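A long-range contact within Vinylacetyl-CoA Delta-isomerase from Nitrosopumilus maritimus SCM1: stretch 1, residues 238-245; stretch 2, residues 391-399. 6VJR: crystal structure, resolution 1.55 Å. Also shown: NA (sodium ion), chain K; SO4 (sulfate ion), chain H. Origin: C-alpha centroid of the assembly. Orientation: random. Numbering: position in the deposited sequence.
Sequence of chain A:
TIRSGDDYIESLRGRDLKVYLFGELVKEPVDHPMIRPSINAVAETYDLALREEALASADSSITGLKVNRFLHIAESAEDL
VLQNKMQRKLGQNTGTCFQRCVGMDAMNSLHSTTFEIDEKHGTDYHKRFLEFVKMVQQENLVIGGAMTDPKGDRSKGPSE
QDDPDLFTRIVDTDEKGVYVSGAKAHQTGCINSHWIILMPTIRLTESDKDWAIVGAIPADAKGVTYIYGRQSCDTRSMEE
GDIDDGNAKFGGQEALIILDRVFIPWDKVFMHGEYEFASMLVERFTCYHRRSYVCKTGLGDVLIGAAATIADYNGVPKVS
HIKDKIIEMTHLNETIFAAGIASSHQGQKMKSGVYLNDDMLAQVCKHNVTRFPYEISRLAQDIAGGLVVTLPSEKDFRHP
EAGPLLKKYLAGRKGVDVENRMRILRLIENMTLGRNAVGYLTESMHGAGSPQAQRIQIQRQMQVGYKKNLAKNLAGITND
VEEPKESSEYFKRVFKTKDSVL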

# COMPACT_ATOMS: atom_id res chain seq x y z
N MET A 238 1.97 -36.94 8.60
CA MET A 238 2.11 -38.38 8.51
C MET A 238 3.52 -38.85 8.87
O MET A 238 3.75 -40.06 8.94
CB MET A 238 1.75 -38.85 7.10
CG MET A 238 0.30 -38.53 6.79
SD MET A 238 -0.18 -38.60 5.06
CE MET A 238 0.11 -40.33 4.68
N GLU A 239 4.46 -37.92 9.02
CA GLU A 239 5.82 -38.23 9.44
C GLU A 239 5.85 -38.32 10.96
O GLU A 239 5.13 -37.60 11.64
CB GLU A 239 6.83 -37.14 9.07
CG GLU A 239 6.87 -36.72 7.60
CD GLU A 239 7.60 -35.39 7.38
OE1 GLU A 239 7.63 -34.94 6.19
OE2 GLU A 239 8.15 -34.79 8.40
N GLU A 240 6.70 -39.21 11.47
CA GLU A 240 6.95 -39.26 12.90
C GLU A 240 7.61 -37.95 13.29
O GLU A 240 8.36 -37.33 12.52
CB GLU A 240 7.85 -40.43 13.30
CG GLU A 240 7.24 -41.77 12.94
CD GLU A 240 6.50 -42.46 14.07
OE1 GLU A 240 5.62 -41.81 14.67
OE2 GLU A 240 6.84 -43.63 14.37
N GLY A 241 7.25 -37.51 14.47
CA GLY A 241 7.73 -36.27 15.03
C GLY A 241 6.70 -35.18 14.79
O GLY A 241 6.03 -35.15 13.76
N ASP A 242 6.62 -34.24 15.74
CA ASP A 242 5.61 -33.20 15.69
C ASP A 242 6.19 -31.80 15.46
O ASP A 242 5.42 -30.88 15.20
CB ASP A 242 4.79 -33.24 16.96
CG ASP A 242 3.86 -34.45 17.09
OD1 ASP A 242 3.59 -35.14 16.05
OD2 ASP A 242 3.41 -34.69 18.23
N ILE A 243 7.50 -31.59 15.57
CA ILE A 243 8.04 -30.25 15.45
C ILE A 243 7.83 -29.68 14.05
O ILE A 243 7.39 -28.55 13.94
CB ILE A 243 9.50 -30.21 15.90
CG1 ILE A 243 9.65 -30.53 17.39
CG2 ILE A 243 10.15 -28.89 15.52
CD1 ILE A 243 11.09 -30.53 17.88
N ASP A 244 8.11 -30.45 13.00
CA ASP A 244 8.09 -29.90 11.65
C ASP A 244 6.68 -29.53 11.20
O ASP A 244 6.51 -28.72 10.30
CB ASP A 244 8.83 -30.80 10.68
CG ASP A 244 10.31 -30.95 10.97
OD1 ASP A 244 10.81 -30.13 11.76
OD2 ASP A 244 10.94 -31.91 10.44
N ASP A 245 5.65 -30.07 11.85
CA ASP A 245 4.27 -29.70 11.58
C ASP A 245 3.93 -28.24 11.94
O ASP A 245 2.94 -27.68 11.42
CB ASP A 245 3.28 -30.55 12.37
CG ASP A 245 3.38 -32.07 12.31
OD1 ASP A 245 4.46 -32.61 12.05
OD2 ASP A 245 2.35 -32.75 12.51
N LEU A 391 15.46 -24.24 8.02
CA LEU A 391 15.71 -25.07 9.19
C LEU A 391 15.77 -26.56 8.83
O LEU A 391 14.89 -27.09 8.12
CB LEU A 391 14.50 -24.85 10.09
CG LEU A 391 14.63 -25.42 11.50
CD1 LEU A 391 15.74 -24.73 12.29
CD2 LEU A 391 13.30 -25.26 12.19
N PRO A 392 16.77 -27.31 9.32
CA PRO A 392 16.79 -28.77 9.13
C PRO A 392 15.63 -29.48 9.85
O PRO A 392 14.99 -28.90 10.75
CB PRO A 392 18.13 -29.18 9.69
CG PRO A 392 18.99 -27.92 9.54
CD PRO A 392 18.03 -26.79 9.87
N SER A 393 15.36 -30.70 9.40
CA SER A 393 14.27 -31.51 9.93
C SER A 393 14.49 -31.90 11.39
O SER A 393 15.61 -31.95 11.91
CB SER A 393 14.12 -32.78 9.10
OG SER A 393 15.11 -33.77 9.42
N GLU A 394 13.38 -32.23 12.05
CA GLU A 394 13.44 -32.80 13.39
C GLU A 394 14.25 -34.10 13.43
O GLU A 394 14.96 -34.36 14.39
CB GLU A 394 12.04 -33.05 13.94
CG GLU A 394 12.08 -33.59 15.36
CD GLU A 394 10.74 -33.82 16.03
OE1 GLU A 394 9.70 -33.57 15.41
OE2 GLU A 394 10.78 -34.22 17.22
N LYS A 395 14.16 -34.92 12.39
CA LYS A 395 14.97 -36.14 12.32
C LYS A 395 16.47 -35.83 12.39
O LYS A 395 17.22 -36.57 13.02
CB LYS A 395 14.64 -36.92 11.05
CG LYS A 395 13.29 -37.61 11.13
CD LYS A 395 12.97 -38.40 9.88
CE LYS A 395 11.86 -39.39 10.07
NZ LYS A 395 10.62 -38.73 10.42
N ASP A 396 16.90 -34.71 11.77
CA ASP A 396 18.27 -34.25 11.93
C ASP A 396 18.55 -33.74 13.35
O ASP A 396 19.59 -34.04 13.90
CB ASP A 396 18.60 -33.30 10.79
CG ASP A 396 18.51 -34.01 9.45
OD1 ASP A 396 19.28 -34.96 9.25
OD2 ASP A 396 17.63 -33.65 8.64
N PHE A 397 17.63 -32.98 13.93
CA PHE A 397 17.78 -32.49 15.30
C PHE A 397 17.94 -33.63 16.32
O PHE A 397 18.63 -33.47 17.34
CB PHE A 397 16.56 -31.63 15.64
CG PHE A 397 16.67 -30.95 16.98
CD1 PHE A 397 17.67 -30.02 17.19
CD2 PHE A 397 15.77 -31.21 18.01
CE1 PHE A 397 17.78 -29.39 18.42
CE2 PHE A 397 15.93 -30.60 19.25
CZ PHE A 397 16.90 -29.67 19.44
N ARG A 398 17.31 -34.78 16.07
CA ARG A 398 17.31 -35.92 16.99
C ARG A 398 18.44 -36.89 16.67
O ARG A 398 18.68 -37.84 17.42
CB ARG A 398 15.98 -36.68 16.95
CG ARG A 398 14.78 -35.85 17.28
CD ARG A 398 14.75 -35.28 18.63
NE ARG A 398 13.39 -34.75 18.80
CZ ARG A 398 13.07 -33.93 19.79
NH1 ARG A 398 11.84 -33.46 19.90
NH2 ARG A 398 14.00 -33.62 20.69
N HIS A 399 19.19 -36.61 15.58
CA HIS A 399 20.22 -37.52 15.10
C HIS A 399 21.45 -37.46 16.02
O HIS A 399 21.83 -36.39 16.46
CB HIS A 399 20.60 -37.14 13.67
CG HIS A 399 21.50 -38.12 13.01
ND1 HIS A 399 22.86 -38.10 13.18
CD2 HIS A 399 21.23 -39.16 12.20
CE1 HIS A 399 23.38 -39.12 12.51
NE2 HIS A 399 22.42 -39.76 11.89
NA NA K . 4.98 -34.95 11.80
S SO4 H . 10.83 -38.65 6.22
O1 SO4 H . 10.85 -37.22 6.18
O2 SO4 H . 10.02 -39.14 5.13
O3 SO4 H . 10.26 -39.08 7.47
O4 SO4 H . 12.17 -39.17 6.10
O HOH W 1 10.39 -36.16 8.98
O HOH W 2 7.38 -34.64 11.06
O HOH W 3 8.48 -40.74 9.59
O HOH W 4 8.28 -34.60 18.19
O HOH W 5 3.02 -35.24 13.05
O HOH W 6 8.85 -33.19 12.91
O HOH W 7 11.57 -34.62 10.62

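The contact is small, 358 Å² summed over both sides, and it is organised round Glu-394, with Ile-243 and Asp-244 facing it. Its logic is reciprocal: each stretch offers a carboxylate to a backbone NH of the other. Glu-394 OE1 accepts from Ile-243 N at 3.0 Å, and Asp-244 OD2 accepts from Glu-394 N at 2.9 Å, the latter nearly straight at 168°.

Glu-394 opens the helix, so its own NH has no carbonyl one turn back within the helix to bond to, and Asp-244 meets that need from across the contact. The short Asp side chain, chi1 in the m well, suits the job because its CA-to-CB bond already points toward the helix start; Asp-244 OD2 also packs 3.4 Å from Ser-393 CA. Ser-393 holds the N-cap, its OG accepting from Asp-396 N at 3.1 Å, so one first-turn NH is served locally and another from a distant stretch. Water 7 extends the pattern, donating to Asp-244 OD2 (2.8 Å) and accepting from Lys-395 N (3.2 Å).

Glu-394 needs its greater length. With chi1 and chi2 both t, it is extended and carries its carboxylate to the loop backbone. Arg-398, one turn on, steadies the other oxygen: Arg-398 NH1 and Glu-394 OE2 form a salt bridge at 3.0 Å, and Arg-398 NE donates to the same Glu-394 OE2 at 3.1 Å. Water 6 links the two stretches again, accepting from Asp-244 N at 2.8 Å and donating to Glu-394 OE1 at 2.7 Å.

Ile-243 adds buried hydrocarbon beside these polar bonds. Ile-243 CB lies 3.4 Å from Glu-394 OE1, while Ile-243 CD1 reaches to 3.6 Å from Arg-398 NH1, approaching the guanidinium obliquely. Gly-241 leaves room for the carboxylate: its CA is 3.4 Å from Glu-394 OE1, and a CB there would fall 2.6 Å from that same OE1. Its backbone angles, phi 97° and psi 147°, independently call for glycine.

At the exposed margin, Lys-395 starts sideways but its long chain brings NZ nearer, to 3.4 Å from Glu-240 O. Water 1 accepts from Lys-395 NZ at 3.0 Å and lies 2.7 Å from Glu-239 OE2, so solvent spans a gap the lysine does not close. Behind the loop, sodium is bound by Gly-241 O (2.2 Å), Asp-245 OD1 (2.4 Å) and Glu-239 O (2.7 Å), tying together backbone and side-chain oxygens of the loop that receives Glu-394.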